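GTP-binding protein REM 1 (Homo sapiens, PDB 2NZJ) binds guanine nucleotides as a Ras-family GTP-binding protein of the Rad and Gem-like group and probably hydrolyses GTP in cell signalling. Local coordinates at residues A3-V8 against T52-V57; S86-G91 against A121-C126. One frame throughout, in Å; residues are numbered along the deposited sequence.

Contact 1. Residues A3-V8 against T52-V57; sequences ALYRVV and TTLVVV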
loop_
_atom_site.group_PDB
_atom_site.type_symbol
_atom_site.label_atom_id
_atom_site.label_comp_id
_atom_site.label_asym_id
_atom_site.label_seq_id
_atom_site.Cartn_x
_atom_site.Cartn_y
_atom_site.Cartn_z
ATOM N N ALA A 3 4.627 6.150 -17.642
ATOM C CA ALA A 3 4.112 7.166 -16.760
ATOM C C ALA A 3 4.849 7.015 -15.439
ATOM O O ALA A 3 5.561 6.047 -15.226
ATOM C CB ALA A 3 2.632 7.005 -16.550
ATOM N N LEU A 4 4.697 8.000 -14.571
ATOM C CA LEU A 4 5.268 7.938 -13.254
ATOM C C LEU A 4 4.188 8.316 -12.256
ATOM O O LEU A 4 3.456 9.282 -12.475
ATOM C CB LEU A 4 6.448 8.891 -13.150
ATOM C CG LEU A 4 7.232 8.876 -11.843
ATOM C CD1 LEU A 4 8.746 8.747 -12.125
ATOM C CD2 LEU A 4 6.904 10.125 -11.017
ATOM N N TYR A 5 4.085 7.534 -11.177
ATOM C CA TYR A 5 3.113 7.781 -10.126
ATOM C C TYR A 5 3.737 7.670 -8.723
ATOM O O TYR A 5 4.603 6.843 -8.480
ATOM C CB TYR A 5 1.984 6.769 -10.233
ATOM C CG TYR A 5 1.263 6.734 -11.553
ATOM C CD1 TYR A 5 1.293 5.589 -12.349
ATOM C CD2 TYR A 5 0.503 7.822 -11.986
ATOM C CE1 TYR A 5 0.596 5.532 -13.562
ATOM C CE2 TYR A 5 -0.190 7.793 -13.196
ATOM C CZ TYR A 5 -0.148 6.637 -13.979
ATOM O OH TYR A 5 -0.836 6.580 -15.181
ATOM N N ARG A 6 3.251 8.501 -7.807
ATOM C CA ARG A 6 3.691 8.503 -6.413
ATOM C C ARG A 6 2.693 7.669 -5.611
ATOM O O ARG A 6 1.490 7.963 -5.587
ATOM C CB ARG A 6 3.767 9.949 -5.883
ATOM C CG ARG A 6 4.210 10.120 -4.448
ATOM C CD ARG A 6 4.206 11.607 -4.054
ATOM N NE ARG A 6 4.545 11.817 -2.632
ATOM C CZ ARG A 6 5.776 11.996 -2.129
ATOM N NH1 ARG A 6 6.851 11.980 -2.902
ATOM N NH2 ARG A 6 5.953 12.162 -0.813
ATOM N N VAL A 7 3.194 6.604 -5.001
ATOM C CA VAL A 7 2.388 5.685 -4.219
ATOM C C VAL A 7 2.804 5.802 -2.768
ATOM O O VAL A 7 3.969 5.589 -2.429
ATOM C CB VAL A 7 2.614 4.209 -4.633
ATOM C CG1 VAL A 7 1.787 3.263 -3.726
ATOM C CG2 VAL A 7 2.269 4.003 -6.105
ATOM N N VAL A 8 1.854 6.111 -1.900
ATOM C CA VAL A 8 2.184 6.365 -0.511
ATOM C C VAL A 8 1.740 5.185 0.376
ATOM O O VAL A 8 0.577 4.783 0.304
ATOM C CB VAL A 8 1.588 7.719 -0.057
ATOM C CG1 VAL A 8 2.201 8.162 1.219
ATOM C CG2 VAL A 8 1.832 8.789 -1.115
ATOM N N THR A 52 5.633 1.179 -16.531
ATOM C CA THR A 52 5.177 2.271 -15.680
ATOM C C THR A 52 6.069 2.341 -14.460
ATOM O O THR A 52 6.379 1.312 -13.877
ATOM C CB THR A 52 3.753 2.038 -15.222
ATOM O OG1 THR A 52 2.861 2.198 -16.343
ATOM C CG2 THR A 52 3.402 3.006 -14.086
ATOM N N THR A 53 6.489 3.544 -14.091
ATOM C CA THR A 53 7.329 3.750 -12.929
ATOM C C THR A 53 6.468 4.135 -11.739
ATOM O O THR A 53 5.577 5.002 -11.835
ATOM C CB THR A 53 8.355 4.866 -13.160
ATOM O OG1 THR A 53 9.034 4.634 -14.393
ATOM C CG2 THR A 53 9.374 4.944 -12.035
ATOM N N LEU A 54 6.719 3.470 -10.617
ATOM C CA LEU A 54 6.139 3.880 -9.364
ATOM C C LEU A 54 7.264 4.353 -8.473
ATOM O O LEU A 54 8.341 3.752 -8.441
ATOM C CB LEU A 54 5.390 2.743 -8.706
ATOM C CG LEU A 54 4.235 2.117 -9.480
ATOM C CD1 LEU A 54 3.709 0.911 -8.711
ATOM C CD2 LEU A 54 3.109 3.127 -9.741
ATOM N N VAL A 55 7.011 5.446 -7.769
ATOM C CA VAL A 55 7.851 5.875 -6.676
ATOM C C VAL A 55 7.047 5.588 -5.403
ATOM O O VAL A 55 5.988 6.194 -5.178
ATOM C CB VAL A 55 8.217 7.366 -6.803
ATOM C CG1 VAL A 55 9.038 7.827 -5.599
ATOM C CG2 VAL A 55 8.979 7.618 -8.135
ATOM N N VAL A 56 7.544 4.648 -4.596
ATOM C CA VAL A 56 6.843 4.191 -3.400
ATOM C C VAL A 56 7.451 4.912 -2.200
ATOM O O VAL A 56 8.658 4.806 -1.951
ATOM C CB VAL A 56 6.921 2.643 -3.254
ATOM C CG1 VAL A 56 6.409 2.183 -1.901
ATOM C CG2 VAL A 56 6.107 1.952 -4.368
ATOM N N VAL A 57 6.609 5.662 -1.489
ATOM C CA VAL A 57 7.020 6.471 -0.327
ATOM C C VAL A 57 6.682 5.724 0.983
ATOM O O VAL A 57 5.553 5.225 1.163
ATOM C CB VAL A 57 6.326 7.862 -0.332
ATOM C CG1 VAL A 57 6.732 8.672 0.872
ATOM C CG2 VAL A 57 6.680 8.649 -1.599
#
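Ala3 to Val7 and Thr53 to Val57 are joined by five backbone hydrogen bonds in parallel register, the carbonyls of Ala3, Tyr5 and Val7 accepting from Thr53, Val55 and Val57 while the amides of Tyr5 and Val7 give to Thr53 and Val55. The bond from Val7 N to Val55 O, 2.8 Å long, is nearly straight at 176°. Several of these carbonyls also receive a CA-H contact, as from Leu4 CA to Thr53 O at 3.3 Å.

Apolar packing follows on both faces. Leu54 CD2 lies 3.8 Å from both Tyr5 CB and Val7 CG2 and sits at the edge of the tyrosine ring; helix 156-171 packs against this face. On the other face, Leu4 CD1 meets Thr53 CG2 at 3.9 Å.

One cationic group joins in. Arg6 CG is anti to the backbone N (chi1 -180°) and the chain runs extended to NE; the guanidinium beyond it lies against Val57, whose CG2 sits over the centre of one face, 3.5 Å from Arg6 CZ. Strand 4-10 also bonds to strand 80-86 on its other side, which places this pair inside the mixed sheet, strand order 2-3-1-4-5-6, of the Ras-like G domain.

Contact 2. Residues S86-G91 against A121-C126; sequences SIADRG and ADLARC. With GDP (guanosine-5'-diphosphate), chain G.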
loop_
_atom_site.group_PDB
_atom_site.type_symbol
_atom_site.label_atom_id
_atom_site.label_comp_id
_atom_site.label_asym_id
_atom_site.label_seq_id
_atom_site.Cartn_x
_atom_site.Cartn_y
_atom_site.Cartn_z
ATOM N N SER A 86 -1.698 -5.541 9.755
ATOM C CA SER A 86 -1.343 -6.937 9.979
ATOM C C SER A 86 -2.562 -7.742 10.386
ATOM O O SER A 86 -3.241 -7.404 11.340
ATOM C CB SER A 86 -0.302 -7.063 11.073
ATOM O OG SER A 86 -0.043 -8.429 11.333
ATOM N N ILE A 87 -2.803 -8.846 9.690
ATOM C CA ILE A 87 -3.916 -9.745 10.015
ATOM C C ILE A 87 -3.830 -10.353 11.418
ATOM O O ILE A 87 -4.826 -10.868 11.911
ATOM C CB ILE A 87 -4.021 -10.912 9.013
ATOM C CG1 ILE A 87 -2.746 -11.772 9.057
ATOM C CG2 ILE A 87 -4.331 -10.380 7.615
ATOM C CD1 ILE A 87 -2.972 -13.249 8.934
ATOM N N ALA A 88 -2.641 -10.285 12.038
ATOM C CA ALA A 88 -2.411 -10.754 13.408
ATOM C C ALA A 88 -2.547 -9.683 14.506
ATOM O O ALA A 88 -2.294 -9.970 15.678
ATOM C CB ALA A 88 -1.017 -11.385 13.483
ATOM N N ASP A 89 -2.943 -8.461 14.148
ATOM C CA ASP A 89 -2.998 -7.361 15.109
ATOM C C ASP A 89 -4.236 -6.510 14.857
ATOM O O ASP A 89 -4.238 -5.614 14.017
ATOM C CB ASP A 89 -1.719 -6.568 14.995
ATOM C CG ASP A 89 -1.710 -5.360 15.850
ATOM O OD1 ASP A 89 -2.698 -5.126 16.577
ATOM O OD2 ASP A 89 -0.700 -4.628 15.790
ATOM N N ARG A 90 -5.292 -6.826 15.593
ATOM C CA ARG A 90 -6.566 -6.108 15.550
ATOM C C ARG A 90 -6.397 -4.575 15.571
ATOM O O ARG A 90 -7.009 -3.865 14.776
ATOM C CB ARG A 90 -7.422 -6.548 16.735
ATOM C CG ARG A 90 -8.869 -6.061 16.694
ATOM C CD ARG A 90 -9.716 -7.114 16.083
ATOM N NE ARG A 90 -10.869 -6.574 15.377
ATOM C CZ ARG A 90 -11.629 -7.293 14.553
ATOM N NH1 ARG A 90 -11.340 -8.587 14.329
ATOM N NH2 ARG A 90 -12.678 -6.716 13.948
ATOM N N GLY A 91 -5.558 -4.081 16.474
ATOM C CA GLY A 91 -5.277 -2.648 16.584
ATOM C C GLY A 91 -4.890 -1.986 15.279
ATOM O O GLY A 91 -5.372 -0.897 14.972
ATOM N N ALA A 121 -0.032 -12.557 6.159
ATOM C CA ALA A 121 -0.944 -13.685 5.856
ATOM C C ALA A 121 -0.399 -15.036 6.251
ATOM O O ALA A 121 -1.163 -15.964 6.465
ATOM C CB ALA A 121 -1.283 -13.712 4.333
ATOM N N ASP A 122 0.918 -15.156 6.311
ATOM C CA ASP A 122 1.579 -16.409 6.735
ATOM C C ASP A 122 1.379 -16.741 8.203
ATOM O O ASP A 122 1.571 -17.893 8.629
ATOM C CB ASP A 122 3.075 -16.300 6.481
ATOM C CG ASP A 122 3.678 -15.054 7.119
ATOM O OD1 ASP A 122 4.485 -15.208 8.053
ATOM O OD2 ASP A 122 3.308 -13.924 6.703
ATOM N N LEU A 123 1.012 -15.744 9.004
ATOM C CA LEU A 123 0.745 -15.974 10.433
ATOM C C LEU A 123 -0.691 -16.447 10.585
ATOM O O LEU A 123 -1.437 -15.943 11.422
ATOM C CB LEU A 123 0.975 -14.695 11.228
ATOM C CG LEU A 123 2.380 -14.127 11.119
ATOM C CD1 LEU A 123 2.536 -12.940 12.038
ATOM C CD2 LEU A 123 3.385 -15.211 11.444
ATOM N N ALA A 124 -1.046 -17.444 9.773
ATOM C CA ALA A 124 -2.422 -17.878 9.573
ATOM C C ALA A 124 -3.038 -18.461 10.824
ATOM O O ALA A 124 -4.254 -18.529 10.911
ATOM C CB ALA A 124 -2.512 -18.893 8.402
ATOM N N ARG A 125 -2.200 -18.871 11.781
ATOM C CA ARG A 125 -2.657 -19.341 13.117
ATOM C C ARG A 125 -2.852 -18.219 14.174
ATOM O O ARG A 125 -3.521 -18.457 15.175
ATOM C CB ARG A 125 -1.692 -20.398 13.673
ATOM N N CYS A 126 -2.260 -17.035 13.954
ATOM C CA CYS A 126 -2.362 -15.874 14.860
ATOM C C CYS A 126 -3.434 -14.907 14.419
ATOM O O CYS A 126 -3.669 -13.891 15.057
ATOM C CB CYS A 126 -1.076 -15.041 14.832
ATOM S SG CYS A 126 0.409 -15.884 15.166
HETATM P PB GDP G . 6.869 -1.227 9.265
HETATM O O1B GDP G . 5.402 -1.172 8.925
HETATM O O2B GDP G . 7.751 -0.647 8.213
HETATM O O3B GDP G . 7.020 -0.456 10.566
HETATM O O3A GDP G . 7.140 -2.774 9.481
HETATM P PA GDP G . 8.528 -3.431 9.062
HETATM O O1A GDP G . 9.651 -2.620 9.643
HETATM O O2A GDP G . 8.660 -3.597 7.581
HETATM O "O5'" GDP G . 8.372 -4.892 9.701
HETATM C "C5'" GDP G . 8.056 -5.080 11.081
HETATM C "C4'" GDP G . 8.410 -6.517 11.467
HETATM O "O4'" GDP G . 7.418 -7.444 10.941
HETATM C "C3'" GDP G . 9.774 -6.958 10.898
HETATM O "O3'" GDP G . 10.552 -7.698 11.857
HETATM C "C2'" GDP G . 9.408 -7.866 9.734
HETATM O "O2'" GDP G . 10.350 -8.912 9.521
HETATM C "C1'" GDP G . 8.037 -8.415 10.099
HETATM N N9 GDP G . 7.195 -8.617 8.906
HETATM C C8 GDP G . 6.926 -7.743 7.904
HETATM N N7 GDP G . 6.077 -8.282 6.988
HETATM C C5 GDP G . 5.800 -9.506 7.417
HETATM C C6 GDP G . 4.999 -10.627 6.927
HETATM O O6 GDP G . 4.378 -10.489 5.851
HETATM N N1 GDP G . 4.969 -11.749 7.671
HETATM C C2 GDP G . 5.661 -11.883 8.823
HETATM N N2 GDP G . 5.617 -13.025 9.559
HETATM N N3 GDP G . 6.432 -10.893 9.312
HETATM C C4 GDP G . 6.528 -9.721 8.665
#
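Ile87 reaches across to the loop at Ala121 through one branch of its side chain. From CB, which points toward the loop, chi1 of 62° sets CG1 between the backbone N and the carbonyl carbon, and CG1 comes 4.0 Å from Ala121 N. At the tip, CD1 rests 3.7 Å from Ala121 CA and is also near Leu123 O. The methyl thus packs against loop backbone, and no hydrogen bond joins the two segments. Ala88 extends the apolar contact: its CB approaches Cys126 CB at 3.9 Å and Leu123 CD1 at 4.1 Å. A type I turn from Ser86 to Asp89 presents both residues, and within it Ser86 OG accepts from Ala88 N as an ST turn.

The loop 121-126 follows strand 114-119 and carries Asp122 of the GDP pocket. With Asn119 and Lys120 just ahead of it, Asp122 completes the NKxD guanine-recognition motif of Ras-like GTPases. Its carboxylate grips the base as a fork: OD2 accepts from GDP N1 over 2.9 Å, almost straight at 177°, while OD1 takes GDP N2. Ser149 OG also bonds OD2, so that oxygen has two partners and the rotation of the carboxylate is restrained. An alanine in place of Asp122 would probably leave GDP N1 and N2 without their acceptors here and Ser149 OG without its carboxylate partner, weakening the hold on guanine.

Leu123 borders the base with both methyls, CD2 the nearer at 3.6 Å from GDP N2, and CD1 also touches Ala88 CB, so one side chain adjoins both the 86-91 turn and the base. Beyond it the chain curls, Cys126 N bonding to Leu123 O, and this brings Cys126 CB against Ala88.

How the contacts relate
Contacts 1 and 2 lie on opposite sides of the chain's centre, with their centres 28 Å apart and nearest atoms about 14 Å apart, so they do not touch. Both belong to one Ras-family domain, and the sheet connects them: strand 4-10, paired in contact 1, is flanked by strand 80-86, whose end opens into the turn of contact 2. Their relation to the nucleotide differs. Contact 2 includes the base-binding Asp122, whereas the side chain of Val56 in contact 1 remains about 11 Å from GDP and a similar distance from the magnesium ion. The segment after strand 4-10, whose Gly16 and Lys17 amides bond to GDP, is consistent with a P-loop and links contact 1 to the pocket through the chain.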